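Long-range contacts in carbohydrate esterase family 2 (CE2) (Chaetomium olivicolor, PDB 4XVH), which probably removes acetyl groups from xylan, using an SGNH-type esterase domain joined to a jelly-roll carbohydrate-binding domain: residues 162-167 and 179-184; 169-174 and 221-226; 217-222 and 268-273; 256-261 and 304-309. All coordinates share one frame; numbering follows the deposited sequence.

Contact 1. Residues 162-167 and 179-184. With PEU (2,5,8,11,14,17,20,23,26,29,32,35,38,41,44,47,50,53,56,59,62,65,68,71,74,77,80-heptacosaoxadooctacontan-82-ol), chain C.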
loop_
_atom_site.group_PDB
_atom_site.type_symbol
_atom_site.label_atom_id
_atom_site.label_comp_id
_atom_site.label_asym_id
_atom_site.label_seq_id
_atom_site.Cartn_x
_atom_site.Cartn_y
_atom_site.Cartn_z
ATOM N N SER A 162 -9.051 2.015 0.489
ATOM C CA SER A 162 -9.867 2.215 -0.710
ATOM C C SER A 162 -10.902 3.320 -0.500
ATOM O O SER A 162 -11.532 3.394 0.559
ATOM C CB SER A 162 -10.559 0.915 -1.117
ATOM O OG SER A 162 -9.561 0.028 -1.608
ATOM N N GLY A 163 -11.049 4.169 -1.513
ATOM C CA GLY A 163 -12.079 5.191 -1.531
ATOM C C GLY A 163 -11.607 6.500 -0.937
ATOM O O GLY A 163 -12.325 7.495 -1.005
ATOM N N LYS A 164 -10.393 6.508 -0.375
ATOM C CA LYS A 164 -9.924 7.673 0.344
ATOM C C LYS A 164 -9.270 8.682 -0.569
ATOM O O LYS A 164 -8.653 8.343 -1.578
ATOM C CB LYS A 164 -8.953 7.274 1.454
ATOM C CG LYS A 164 -9.600 6.408 2.532
ATOM C CD LYS A 164 -10.728 7.168 3.253
ATOM C CE LYS A 164 -11.170 6.403 4.506
ATOM N NZ LYS A 164 -12.240 7.138 5.253
ATOM N N GLY A 165 -9.381 9.946 -0.181
ATOM C CA GLY A 165 -8.764 11.011 -0.938
ATOM C C GLY A 165 -7.797 11.864 -0.124
ATOM O O GLY A 165 -7.514 11.589 1.043
ATOM N N LEU A 166 -7.289 12.900 -0.776
ATOM C CA LEU A 166 -6.449 13.906 -0.162
ATOM C C LEU A 166 -7.273 15.019 0.506
ATOM O O LEU A 166 -7.009 15.381 1.649
ATOM C CB LEU A 166 -5.537 14.508 -1.224
ATOM C CG LEU A 166 -4.611 15.667 -0.836
ATOM C CD1 LEU A 166 -3.575 15.188 0.217
ATOM C CD2 LEU A 166 -3.920 16.257 -2.069
ATOM N N ILE A 167 -8.233 15.598 -0.223
ATOM C CA ILE A 167 -9.098 16.635 0.355
ATOM C C ILE A 167 -10.541 16.152 0.487
ATOM O O ILE A 167 -11.265 16.654 1.313
ATOM C CB ILE A 167 -9.090 17.955 -0.460
ATOM C CG1 ILE A 167 -9.652 17.756 -1.862
ATOM C CG2 ILE A 167 -7.690 18.495 -0.568
ATOM C CD1 ILE A 167 -9.887 19.075 -2.573
ATOM N N PRO A 179 -12.423 10.092 7.795
ATOM C CA PRO A 179 -11.065 10.660 7.669
ATOM C C PRO A 179 -10.507 10.624 6.240
ATOM O O PRO A 179 -10.812 9.684 5.491
ATOM C CB PRO A 179 -10.226 9.755 8.581
ATOM C CG PRO A 179 -11.203 9.413 9.712
ATOM C CD PRO A 179 -12.526 9.198 8.969
ATOM N N LEU A 180 -9.724 11.653 5.890
ATOM C CA LEU A 180 -8.912 11.671 4.672
ATOM C C LEU A 180 -7.568 10.964 4.884
ATOM O O LEU A 180 -7.209 10.643 6.007
ATOM C CB LEU A 180 -8.680 13.115 4.226
ATOM C CG LEU A 180 -9.992 13.911 4.159
ATOM C CD1 LEU A 180 -9.742 15.413 4.042
ATOM C CD2 LEU A 180 -10.860 13.408 2.979
ATOM N N MET A 181 -6.836 10.677 3.818
ATOM C CA MET A 181 -5.560 9.968 3.996
ATOM C C MET A 181 -4.558 10.659 4.938
ATOM O O MET A 181 -3.879 9.964 5.698
ATOM C CB MET A 181 -4.882 9.707 2.644
ATOM C CG MET A 181 -5.411 8.452 1.927
ATOM S SD MET A 181 -5.769 7.007 2.968
ATOM C CE MET A 181 -4.142 6.548 3.567
ATOM N N PRO A 182 -4.450 12.008 4.906
ATOM C CA PRO A 182 -3.446 12.593 5.812
ATOM C C PRO A 182 -3.713 12.262 7.283
ATOM O O PRO A 182 -2.784 11.941 8.027
ATOM C CB PRO A 182 -3.565 14.119 5.543
ATOM C CG PRO A 182 -3.938 14.144 4.021
ATOM C CD PRO A 182 -4.967 13.013 3.946
ATOM N N GLN A 183 -4.970 12.325 7.694
ATOM C CA GLN A 183 -5.330 11.954 9.051
ATOM C C GLN A 183 -5.009 10.485 9.330
ATOM O O GLN A 183 -4.486 10.155 10.391
ATOM C CB GLN A 183 -6.829 12.235 9.309
ATOM C CG GLN A 183 -7.360 11.766 10.659
ATOM C CD GLN A 183 -8.873 12.055 10.815
ATOM O OE1 GLN A 183 -9.484 12.651 9.931
ATOM N NE2 GLN A 183 -9.467 11.632 11.939
ATOM N N LEU A 184 -5.354 9.614 8.388
ATOM C CA LEU A 184 -5.133 8.188 8.551
ATOM C C LEU A 184 -3.643 7.890 8.673
ATOM O O LEU A 184 -3.236 6.998 9.410
ATOM C CB LEU A 184 -5.748 7.419 7.372
ATOM C CG LEU A 184 -7.300 7.513 7.435
ATOM C CD1 LEU A 184 -7.987 6.836 6.249
ATOM C CD2 LEU A 184 -7.859 7.005 8.768
HETATM C CAA PEU C . -15.327 -5.058 9.132
HETATM O OAB PEU C . -16.248 -4.675 8.096
HETATM C CAC PEU C . -17.256 -3.693 8.557
HETATM C CAD PEU C . -18.365 -3.152 7.578
HETATM O OAE PEU C . -19.228 -4.189 7.050
HETATM C CAF PEU C . -18.537 -5.170 6.213
HETATM C CAG PEU C . -18.049 -4.822 4.796
HETATM O OAH PEU C . -17.180 -3.692 4.628
HETATM C CAI PEU C . -16.679 -3.621 3.264
HETATM C CAJ PEU C . -15.978 -2.293 2.954
HETATM O OAK PEU C . -15.450 -2.292 1.601
HETATM C CAL PEU C . -15.210 -0.931 1.184
HETATM C CAM PEU C . -14.667 -0.802 -0.235
HETATM O OAN PEU C . -14.750 0.615 -0.486
HETATM C CAO PEU C . -14.395 1.002 -1.833
HETATM C CAP PEU C . -15.110 2.338 -1.862
HETATM O OAQ PEU C . -15.181 3.282 -2.958
HETATM C CAR PEU C . -15.649 2.809 -4.260
HETATM C CAS PEU C . -14.723 1.995 -5.199
HETATM O OAT PEU C . -13.529 2.740 -5.667
HETATM C CAU PEU C . -12.585 3.168 -4.638
HETATM C CAV PEU C . -11.400 3.955 -5.238
HETATM O OAW PEU C . -10.380 4.400 -4.309
#
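Lys164 turns twice before it reaches residues 179-184: CG stands anti to the carbonyl carbon (chi1 -64°) and CD is bent round again (chi2 -62°), after which the chain runs straight out to NZ. There NZ donates to Pro179 O at 2.9 Å, in the carbonyl plane, and the same oxygen also accepts from Asn169 ND2. Met181, folded at chi2 and chi3, crosses the lysine at about a right angle, its SD 3.5 Å from Lys164 CB. Leu184 CD1 packs against the far end of the same chain, 3.7 Å from Lys164 CE. Beyond, Gly165 O takes an almost straight bond of 3.0 Å from Met181 N, tethering the first turn of helix 181-184 just after its N-cap, Leu180. At the other end of 162-167, Gly163 N donates to OAW of the bound polyether, a ligand also hydrogen-bonded to Asn215 ND2. A glycine N-H paired with an asparagine amide is consistent with the oxyanion hole of SGNH hydrolases.

Contact 2. Residues 169-174 and 221-226. With PEU (2,5,8,11,14,17,20,23,26,29,32,35,38,41,44,47,50,53,56,59,62,65,68,71,74,77,80-heptacosaoxadooctacontan-82-ol), chain C.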
loop_
_atom_site.group_PDB
_atom_site.type_symbol
_atom_site.label_atom_id
_atom_site.label_comp_id
_atom_site.label_asym_id
_atom_site.label_seq_id
_atom_site.Cartn_x
_atom_site.Cartn_y
_atom_site.Cartn_z
ATOM N N ASN A 169 -13.091 12.340 -0.006
ATOM C CA ASN A 169 -13.140 10.932 -0.354
ATOM C C ASN A 169 -14.073 10.647 -1.537
ATOM O O ASN A 169 -14.554 11.588 -2.192
ATOM C CB ASN A 169 -13.550 10.122 0.868
ATOM C CG ASN A 169 -12.526 10.227 2.003
ATOM O OD1 ASN A 169 -11.303 10.254 1.762
ATOM N ND2 ASN A 169 -13.023 10.312 3.242
ATOM N N PHE A 170 -14.301 9.358 -1.799
ATOM C CA PHE A 170 -15.106 8.903 -2.931
ATOM C C PHE A 170 -16.470 9.600 -2.919
ATOM O O PHE A 170 -17.033 9.856 -1.855
ATOM C CB PHE A 170 -15.258 7.370 -2.895
ATOM C CG PHE A 170 -16.211 6.806 -3.934
ATOM C CD1 PHE A 170 -15.776 6.535 -5.223
ATOM C CD2 PHE A 170 -17.535 6.534 -3.609
ATOM C CE1 PHE A 170 -16.642 6.024 -6.185
ATOM C CE2 PHE A 170 -18.423 6.018 -4.575
ATOM C CZ PHE A 170 -17.971 5.763 -5.866
ATOM N N ALA A 171 -16.961 9.964 -4.099
ATOM C CA ALA A 171 -18.214 10.711 -4.206
ATOM C C ALA A 171 -19.411 9.808 -3.947
ATOM O O ALA A 171 -19.777 8.999 -4.782
ATOM C CB ALA A 171 -18.339 11.384 -5.596
ATOM N N SER A 172 -20.017 9.950 -2.782
ATOM C CA SER A 172 -21.295 9.289 -2.526
ATOM C C SER A 172 -22.343 10.314 -2.106
ATOM O O SER A 172 -22.001 11.400 -1.632
ATOM C CB SER A 172 -21.134 8.204 -1.458
ATOM O OG SER A 172 -20.568 8.738 -0.275
ATOM N N GLY A 173 -23.616 9.967 -2.294
ATOM C CA GLY A 173 -24.721 10.844 -1.948
ATOM C C GLY A 173 -24.776 11.166 -0.466
ATOM O O GLY A 173 -24.986 12.315 -0.082
ATOM N N SER A 174 -24.622 10.142 0.370
ATOM C CA SER A 174 -24.291 10.363 1.769
ATOM C C SER A 174 -22.907 10.964 1.754
ATOM O O SER A 174 -21.984 10.353 1.198
ATOM C CB SER A 174 -24.279 9.071 2.567
ATOM O OG SER A 174 -22.947 8.594 2.687
ATOM N N GLY A 221 -22.877 13.939 -10.838
ATOM C CA GLY A 221 -24.203 13.681 -10.292
ATOM C C GLY A 221 -24.305 13.731 -8.769
ATOM O O GLY A 221 -25.382 13.536 -8.200
ATOM N N VAL A 222 -23.194 14.024 -8.106
ATOM C CA VAL A 222 -23.157 13.974 -6.651
ATOM C C VAL A 222 -22.695 15.298 -6.018
ATOM O O VAL A 222 -23.270 15.763 -5.043
ATOM C CB VAL A 222 -22.218 12.831 -6.192
ATOM C CG1 VAL A 222 -22.046 12.835 -4.679
ATOM C CG2 VAL A 222 -22.727 11.484 -6.710
ATOM N N ARG A 223 -21.633 15.884 -6.560
ATOM C CA ARG A 223 -21.071 17.098 -5.971
ATOM C C ARG A 223 -20.386 17.966 -7.025
ATOM O O ARG A 223 -20.277 17.581 -8.188
ATOM C CB ARG A 223 -20.088 16.737 -4.861
ATOM C CG ARG A 223 -18.906 15.873 -5.349
ATOM C CD ARG A 223 -18.033 15.386 -4.198
ATOM N NE ARG A 223 -16.898 14.583 -4.701
ATOM C CZ ARG A 223 -16.134 13.799 -3.941
ATOM N NH1 ARG A 223 -16.366 13.721 -2.633
ATOM N NH2 ARG A 223 -15.129 13.097 -4.488
ATOM N N ASP A 224 -19.944 19.150 -6.621
ATOM C CA ASP A 224 -19.215 20.026 -7.525
ATOM C C ASP A 224 -17.896 19.390 -7.947
ATOM O O ASP A 224 -17.273 18.649 -7.162
ATOM C CB ASP A 224 -18.925 21.369 -6.862
ATOM C CG ASP A 224 -20.171 22.203 -6.666
ATOM O OD1 ASP A 224 -21.186 21.957 -7.368
ATOM O OD2 ASP A 224 -20.120 23.109 -5.806
ATOM N N PRO A 225 -17.437 19.705 -9.170
ATOM C CA PRO A 225 -16.065 19.310 -9.542
ATOM C C PRO A 225 -15.035 19.831 -8.517
ATOM O O PRO A 225 -15.309 20.795 -7.790
ATOM C CB PRO A 225 -15.868 19.973 -10.898
ATOM C CG PRO A 225 -17.263 20.213 -11.424
ATOM C CD PRO A 225 -18.095 20.499 -10.222
ATOM N N ILE A 226 -13.876 19.189 -8.470
ATOM C CA ILE A 226 -12.849 19.439 -7.460
ATOM C C ILE A 226 -12.369 20.897 -7.432
ATOM O O ILE A 226 -12.346 21.579 -8.460
ATOM C CB ILE A 226 -11.650 18.499 -7.699
ATOM C CG1 ILE A 226 -10.702 18.454 -6.493
ATOM C CG2 ILE A 226 -10.899 18.846 -8.999
ATOM C CD1 ILE A 226 -9.606 17.430 -6.665
HETATM C CAA PEU C . -15.327 -5.058 9.132
HETATM O OAB PEU C . -16.248 -4.675 8.096
HETATM C CAC PEU C . -17.256 -3.693 8.557
HETATM C CAD PEU C . -18.365 -3.152 7.578
HETATM O OAE PEU C . -19.228 -4.189 7.050
HETATM C CAF PEU C . -18.537 -5.170 6.213
HETATM C CAG PEU C . -18.049 -4.822 4.796
HETATM O OAH PEU C . -17.180 -3.692 4.628
HETATM C CAI PEU C . -16.679 -3.621 3.264
HETATM C CAJ PEU C . -15.978 -2.293 2.954
HETATM O OAK PEU C . -15.450 -2.292 1.601
HETATM C CAL PEU C . -15.210 -0.931 1.184
HETATM C CAM PEU C . -14.667 -0.802 -0.235
HETATM O OAN PEU C . -14.750 0.615 -0.486
HETATM C CAO PEU C . -14.395 1.002 -1.833
HETATM C CAP PEU C . -15.110 2.338 -1.862
HETATM O OAQ PEU C . -15.181 3.282 -2.958
HETATM C CAR PEU C . -15.649 2.809 -4.260
HETATM C CAS PEU C . -14.723 1.995 -5.199
HETATM O OAT PEU C . -13.529 2.740 -5.667
HETATM C CAU PEU C . -12.585 3.168 -4.638
HETATM C CAV PEU C . -11.400 3.955 -5.238
HETATM O OAW PEU C . -10.380 4.400 -4.309
#
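Arg223 grips the backbone oxygen of Asn169 end-on with two nitrogens: NH1 and NH2 each lie 2.8 Å from Asn169 O, which sits at the edge of the guanidinium and close to its plane. Because two donors converge on one acceptor, both N-H...O angles are bent, to about 141°. CG of Arg223 lies between the backbone N and the carbonyl carbon, and the chain is extended from there to NE, which donates to Gly218 O. The methyl of Ala171 rests over one face of the guanidinium, toward the rim, with CB 3.6 Å from Arg223 NE. An alanine in place of Arg223 would probably leave Asn169 O and Gly218 O without these donors and uncover the methyl of Ala171. Further out, Val222 CG1 leans on the backbone, 3.4 Å from Ser172 O, and touches Ala171 CB at 4.1 Å. Phe170 has CG anti to its backbone N (chi1 173°), and CAR of the bound polyether lies over the centre of the ring. Phe170 thus brings loop 169-174 to the ligand pocket of the SGNH hydrolase fold, while 221-226 holds that loop through Arg223 without itself touching the polyether.

Contact 3. Residues 217-222 and 268-273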
loop_
_atom_site.group_PDB
_atom_site.type_symbol
_atom_site.label_atom_id
_atom_site.label_comp_id
_atom_site.label_asym_id
_atom_site.label_seq_id
_atom_site.Cartn_x
_atom_site.Cartn_y
_atom_site.Cartn_z
ATOM N N PHE A 217 -11.315 13.645 -7.527
ATOM C CA PHE A 217 -11.816 14.147 -8.801
ATOM C C PHE A 217 -13.223 13.654 -9.142
ATOM O O PHE A 217 -13.920 14.256 -9.945
ATOM C CB PHE A 217 -10.828 13.796 -9.907
ATOM C CG PHE A 217 -9.817 14.890 -10.151
ATOM C CD1 PHE A 217 -8.713 15.036 -9.329
ATOM C CD2 PHE A 217 -9.991 15.781 -11.177
ATOM C CE1 PHE A 217 -7.795 16.068 -9.559
ATOM C CE2 PHE A 217 -9.077 16.800 -11.410
ATOM C CZ PHE A 217 -7.980 16.928 -10.602
ATOM N N GLY A 218 -13.660 12.574 -8.519
ATOM C CA GLY A 218 -15.030 12.121 -8.756
ATOM C C GLY A 218 -16.055 13.161 -8.343
ATOM O O GLY A 218 -15.933 13.738 -7.255
ATOM N N TYR A 219 -17.071 13.398 -9.185
ATOM C CA TYR A 219 -18.088 14.385 -8.838
ATOM C C TYR A 219 -19.454 14.128 -9.491
ATOM O O TYR A 219 -20.489 14.566 -8.960
ATOM C CB TYR A 219 -17.613 15.797 -9.218
ATOM C CG TYR A 219 -17.730 16.083 -10.710
ATOM C CD1 TYR A 219 -16.691 15.784 -11.589
ATOM C CD2 TYR A 219 -18.889 16.625 -11.230
ATOM C CE1 TYR A 219 -16.823 16.021 -12.949
ATOM C CE2 TYR A 219 -19.034 16.866 -12.581
ATOM C CZ TYR A 219 -18.010 16.563 -13.435
ATOM O OH TYR A 219 -18.197 16.822 -14.768
ATOM N N LEU A 220 -19.451 13.446 -10.637
ATOM C CA LEU A 220 -20.618 13.451 -11.528
ATOM C C LEU A 220 -21.901 13.035 -10.828
ATOM O O LEU A 220 -21.980 11.947 -10.258
ATOM C CB LEU A 220 -20.373 12.537 -12.729
ATOM C CG LEU A 220 -21.560 12.465 -13.705
ATOM C CD1 LEU A 220 -21.680 13.756 -14.494
ATOM C CD2 LEU A 220 -21.397 11.247 -14.612
ATOM N N GLY A 221 -22.877 13.939 -10.838
ATOM C CA GLY A 221 -24.203 13.681 -10.292
ATOM C C GLY A 221 -24.305 13.731 -8.769
ATOM O O GLY A 221 -25.382 13.536 -8.200
ATOM N N VAL A 222 -23.194 14.024 -8.106
ATOM C CA VAL A 222 -23.157 13.974 -6.651
ATOM C C VAL A 222 -22.695 15.298 -6.018
ATOM O O VAL A 222 -23.270 15.763 -5.043
ATOM C CB VAL A 222 -22.218 12.831 -6.192
ATOM C CG1 VAL A 222 -22.046 12.835 -4.679
ATOM C CG2 VAL A 222 -22.727 11.484 -6.710
ATOM N N ASP A 268 -14.090 18.461 -18.731
ATOM C CA ASP A 268 -13.480 18.265 -17.425
ATOM C C ASP A 268 -11.977 18.055 -17.533
ATOM O O ASP A 268 -11.244 18.414 -16.615
ATOM C CB ASP A 268 -14.093 17.059 -16.709
ATOM C CG ASP A 268 -15.451 17.361 -16.079
ATOM O OD1 ASP A 268 -15.553 18.320 -15.273
ATOM O OD2 ASP A 268 -16.411 16.612 -16.384
ATOM N N ALA A 269 -11.534 17.438 -18.633
ATOM C CA ALA A 269 -10.128 17.050 -18.834
ATOM C C ALA A 269 -9.470 16.615 -17.533
ATOM O O ALA A 269 -8.424 17.144 -17.149
ATOM C CB ALA A 269 -9.322 18.215 -19.462
ATOM N N GLN A 270 -10.080 15.653 -16.844
ATOM C CA GLN A 270 -9.671 15.353 -15.478
ATOM C C GLN A 270 -8.177 14.955 -15.330
ATOM O O GLN A 270 -7.491 15.407 -14.387
ATOM C CB GLN A 270 -10.575 14.253 -14.901
ATOM C CG GLN A 270 -12.001 14.702 -14.681
ATOM C CD GLN A 270 -12.712 13.809 -13.694
ATOM O OE1 GLN A 270 -12.423 12.600 -13.596
ATOM N NE2 GLN A 270 -13.613 14.398 -12.921
ATOM N N LYS A 271 -7.670 14.140 -16.255
ATOM C CA LYS A 271 -6.300 13.632 -16.150
ATOM C C LYS A 271 -5.264 14.739 -16.353
ATOM O O LYS A 271 -4.293 14.856 -15.614
ATOM C CB LYS A 271 -6.068 12.514 -17.157
ATOM C CG LYS A 271 -4.673 11.870 -17.105
ATOM C CD LYS A 271 -4.277 11.401 -15.689
ATOM C CE LYS A 271 -3.022 10.503 -15.727
ATOM N NZ LYS A 271 -3.351 9.158 -16.289
ATOM N N THR A 272 -5.466 15.546 -17.379
ATOM C CA THR A 272 -4.595 16.707 -17.585
ATOM C C THR A 272 -4.712 17.681 -16.407
ATOM O O THR A 272 -3.711 18.189 -15.922
ATOM C CB THR A 272 -4.942 17.400 -18.902
ATOM O OG1 THR A 272 -4.629 16.499 -19.973
ATOM C CG2 THR A 272 -4.164 18.724 -19.080
ATOM N N THR A 273 -5.933 17.937 -15.941
ATOM C CA THR A 273 -6.139 18.844 -14.805
ATOM C C THR A 273 -5.372 18.346 -13.554
ATOM O O THR A 273 -4.682 19.133 -12.887
ATOM C CB THR A 273 -7.632 18.999 -14.476
ATOM O OG1 THR A 273 -8.313 19.542 -15.616
ATOM C CG2 THR A 273 -7.835 19.954 -13.303
#
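Tyr219 and Asp268 meet tip to tip where the loop after helix 214-217 packs on the start of helix 270-285, two elements of the alpha/beta SGNH hydrolase fold. CG of the tyrosine lies between the backbone N and the carbonyl carbon (chi1 77°). Its hydroxyl donates to Asp268 OD2, although the modelled separation of OH and OD2, 2.4 Å, is so short that its exact value is doubtful. The ring and carboxylate planes are 68° apart, and Thr265 OG1 is a second hydrogen-bond partner of OD2. A phenylalanine in place of Tyr219 would probably leave Asp268 OD2 without this hydroxyl and the end of the ring without its polar tie to the residues leading into helix 270-285. Gln270, extended beyond CG, slides past Phe217 in the opposite direction; its NE2 makes a weak bond of 3.0 Å to Phe217 O and also sits at the edge of the tyrosine ring, 3.6 Å from Tyr219 CE1. The Phe217 ring and the glutamine amide stand nearly perpendicular, 80° apart. One turn along the helix, Thr273 OG1 and Thr273 N both donate to Ala269 O, the N-cap carbonyl, while Thr273 CG2 lies in the plane of the Phe217 ring, 3.9 Å from CE2.

Contact 4. Residues 256-261 and 304-309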
loop_
_atom_site.group_PDB
_atom_site.type_symbol
_atom_site.label_atom_id
_atom_site.label_comp_id
_atom_site.label_asym_id
_atom_site.label_seq_id
_atom_site.Cartn_x
_atom_site.Cartn_y
_atom_site.Cartn_z
ATOM N N SER A 256 -3.173 9.629 -11.868
ATOM C CA SER A 256 -4.004 8.429 -11.765
ATOM C C SER A 256 -4.199 7.685 -13.080
ATOM O O SER A 256 -4.659 8.274 -14.060
ATOM C CB SER A 256 -5.379 8.815 -11.235
ATOM O OG SER A 256 -6.227 7.698 -11.312
ATOM N N PRO A 257 -3.911 6.378 -13.085
ATOM C CA PRO A 257 -4.198 5.526 -14.247
ATOM C C PRO A 257 -5.707 5.355 -14.490
ATOM O O PRO A 257 -6.097 4.898 -15.565
ATOM C CB PRO A 257 -3.559 4.181 -13.860
ATOM C CG PRO A 257 -3.734 4.131 -12.348
ATOM C CD PRO A 257 -3.420 5.583 -11.938
ATOM N N MET A 258 -6.539 5.720 -13.505
ATOM C CA MET A 258 -7.990 5.615 -13.657
ATOM C C MET A 258 -8.656 6.911 -14.105
ATOM O O MET A 258 -9.828 6.881 -14.477
ATOM C CB MET A 258 -8.636 5.142 -12.345
ATOM C CG MET A 258 -8.225 3.725 -11.970
ATOM S SD MET A 258 -8.852 3.065 -10.391
ATOM C CE MET A 258 -10.616 2.892 -10.791
ATOM N N LEU A 259 -7.955 8.043 -14.062
ATOM C CA LEU A 259 -8.557 9.279 -14.580
ATOM C C LEU A 259 -8.212 9.437 -16.051
ATOM O O LEU A 259 -7.138 9.004 -16.489
ATOM C CB LEU A 259 -8.083 10.502 -13.796
ATOM C CG LEU A 259 -8.483 10.501 -12.318
ATOM C CD1 LEU A 259 -7.984 11.773 -11.641
ATOM C CD2 LEU A 259 -9.998 10.372 -12.189
ATOM N N SER A 260 -9.120 10.045 -16.813
ATOM C CA SER A 260 -8.879 10.307 -18.229
ATOM C C SER A 260 -9.287 11.732 -18.553
ATOM O O SER A 260 -9.814 12.439 -17.679
ATOM C CB SER A 260 -9.652 9.326 -19.111
ATOM O OG SER A 260 -11.017 9.649 -19.088
ATOM N N ASP A 261 -9.060 12.137 -19.805
ATOM C CA ASP A 261 -9.553 13.418 -20.299
ATOM C C ASP A 261 -10.839 13.253 -21.088
ATOM O O ASP A 261 -11.306 14.199 -21.711
ATOM C CB ASP A 261 -8.494 14.112 -21.167
ATOM C CG ASP A 261 -7.355 14.654 -20.340
ATOM O OD1 ASP A 261 -7.559 14.860 -19.124
ATOM O OD2 ASP A 261 -6.254 14.841 -20.887
ATOM N N ASP A 304 -14.141 -3.443 -10.906
ATOM C CA ASP A 304 -14.541 -2.028 -10.812
ATOM C C ASP A 304 -13.523 -1.121 -11.499
ATOM O O ASP A 304 -13.173 -0.047 -10.987
ATOM C CB ASP A 304 -14.742 -1.643 -9.336
ATOM C CG ASP A 304 -15.899 -2.418 -8.694
ATOM O OD1 ASP A 304 -16.966 -2.506 -9.348
ATOM O OD2 ASP A 304 -15.737 -2.952 -7.566
ATOM N N TYR A 305 -13.047 -1.572 -12.665
ATOM C CA TYR A 305 -12.077 -0.823 -13.481
ATOM C C TYR A 305 -10.758 -0.488 -12.797
ATOM O O TYR A 305 -10.094 0.485 -13.189
ATOM C CB TYR A 305 -12.715 0.472 -14.010
ATOM C CG TYR A 305 -14.017 0.185 -14.708
ATOM C CD1 TYR A 305 -14.039 -0.208 -16.036
ATOM C CD2 TYR A 305 -15.227 0.246 -14.025
ATOM C CE1 TYR A 305 -15.236 -0.507 -16.673
ATOM C CE2 TYR A 305 -16.422 -0.050 -14.662
ATOM C CZ TYR A 305 -16.409 -0.428 -15.982
ATOM O OH TYR A 305 -17.588 -0.731 -16.626
ATOM N N HIS A 306 -10.346 -1.281 -11.807
ATOM C CA HIS A 306 -9.048 -1.012 -11.182
ATOM C C HIS A 306 -7.934 -1.641 -11.994
ATOM O O HIS A 306 -8.183 -2.534 -12.805
ATOM C CB HIS A 306 -9.004 -1.497 -9.726
ATOM C CG HIS A 306 -9.703 -0.563 -8.795
ATOM N ND1 HIS A 306 -11.062 -0.353 -8.862
ATOM C CD2 HIS A 306 -9.227 0.297 -7.857
ATOM C CE1 HIS A 306 -11.405 0.548 -7.955
ATOM N NE2 HIS A 306 -10.307 0.966 -7.345
ATOM N N PRO A 307 -6.700 -1.133 -11.815
ATOM C CA PRO A 307 -5.601 -1.690 -12.620
ATOM C C PRO A 307 -5.363 -3.184 -12.354
ATOM O O PRO A 307 -5.444 -3.652 -11.200
ATOM C CB PRO A 307 -4.393 -0.836 -12.194
ATOM C CG PRO A 307 -5.021 0.533 -11.778
ATOM C CD PRO A 307 -6.298 0.096 -11.082
ATOM N N ASN A 308 -5.095 -3.928 -13.421
ATOM C CA ASN A 308 -4.795 -5.353 -13.282
ATOM C C ASN A 308 -3.297 -5.556 -13.070
ATOM O O ASN A 308 -2.569 -4.592 -12.874
ATOM C CB ASN A 308 -5.298 -6.147 -14.496
ATOM C CG ASN A 308 -4.643 -5.739 -15.801
ATOM O OD1 ASN A 308 -3.632 -5.029 -15.830
ATOM N ND2 ASN A 308 -5.200 -6.246 -16.907
ATOM N N ALA A 309 -2.852 -6.807 -13.044
ATOM C CA ALA A 309 -1.456 -7.096 -12.687
ATOM C C ALA A 309 -0.490 -6.467 -13.700
ATOM O O ALA A 309 0.539 -5.898 -13.324
ATOM C CB ALA A 309 -1.241 -8.642 -12.594
#
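Met258 lies across the ring of His306, whose NE2 is hydrogen-bonded to Ser118 OG, a pairing consistent with the Ser-His site of SGNH hydrolases; the bound polyether touches the ring. The methionine belongs to a type I beta turn, Ser256 to Leu259, in which Ser256 OG accepts from Met258 N at 3.0 Å, forming an ST turn. From a CB directed at residues 304-309, CG departs anti to the carbonyl carbon (chi1 -65°) and passes 3.9 Å from Tyr305 O. SD comes next, over the imidazole face, nearest it at His306 CD2 (3.8 Å) and flanked by Pro307 CD at 4.0 Å; this is a sulfur-aromatic contact. A bend at chi3 (69°) then lays CE over the middle of the same face, 11° off the ring normal, in a CH-pi contact. Sulfur and methyl thus cover one side of the ring together, while Ile119 and Thr214 touch the methionine as well. On the histidine's other nitrogen, ND1 makes a weak hydrogen bond of 3.0 Å to Asp304 O. Beside the methionine, Pro257 and Pro307 cross at about a right angle, CG to CG at 3.9 Å. At its tip Met258 CE also lies 3.4 Å from Tyr305 O, a carbonyl that accepts a hydrogen bond from Gln297 NE2.

In the fold
All four contacts lie in the SGNH hydrolase domain, in loops that follow strands of its parallel sheet or connect its helices and in the first turns of helices 181-184 and 270-285. Contacts 1 and 2 interlock along the chain, their segments alternating, and their centres are 14 Å apart; both touch the bound polyether. Contact 3 shares Gly221 and Val222 with contact 2, with centres 10 Å apart. Contacts 3 and 4 alternate again, 14 Å apart, joined by Lys271 NZ to Ser256 O and Thr272 OG1 to Asp261 OD2. Contacts 1 and 4 have no atoms touching, yet both contribute to the ligand pocket, through Gly163 and His306. The touching series 1-2-3-4 thus runs between two loops that each supply the probable active site.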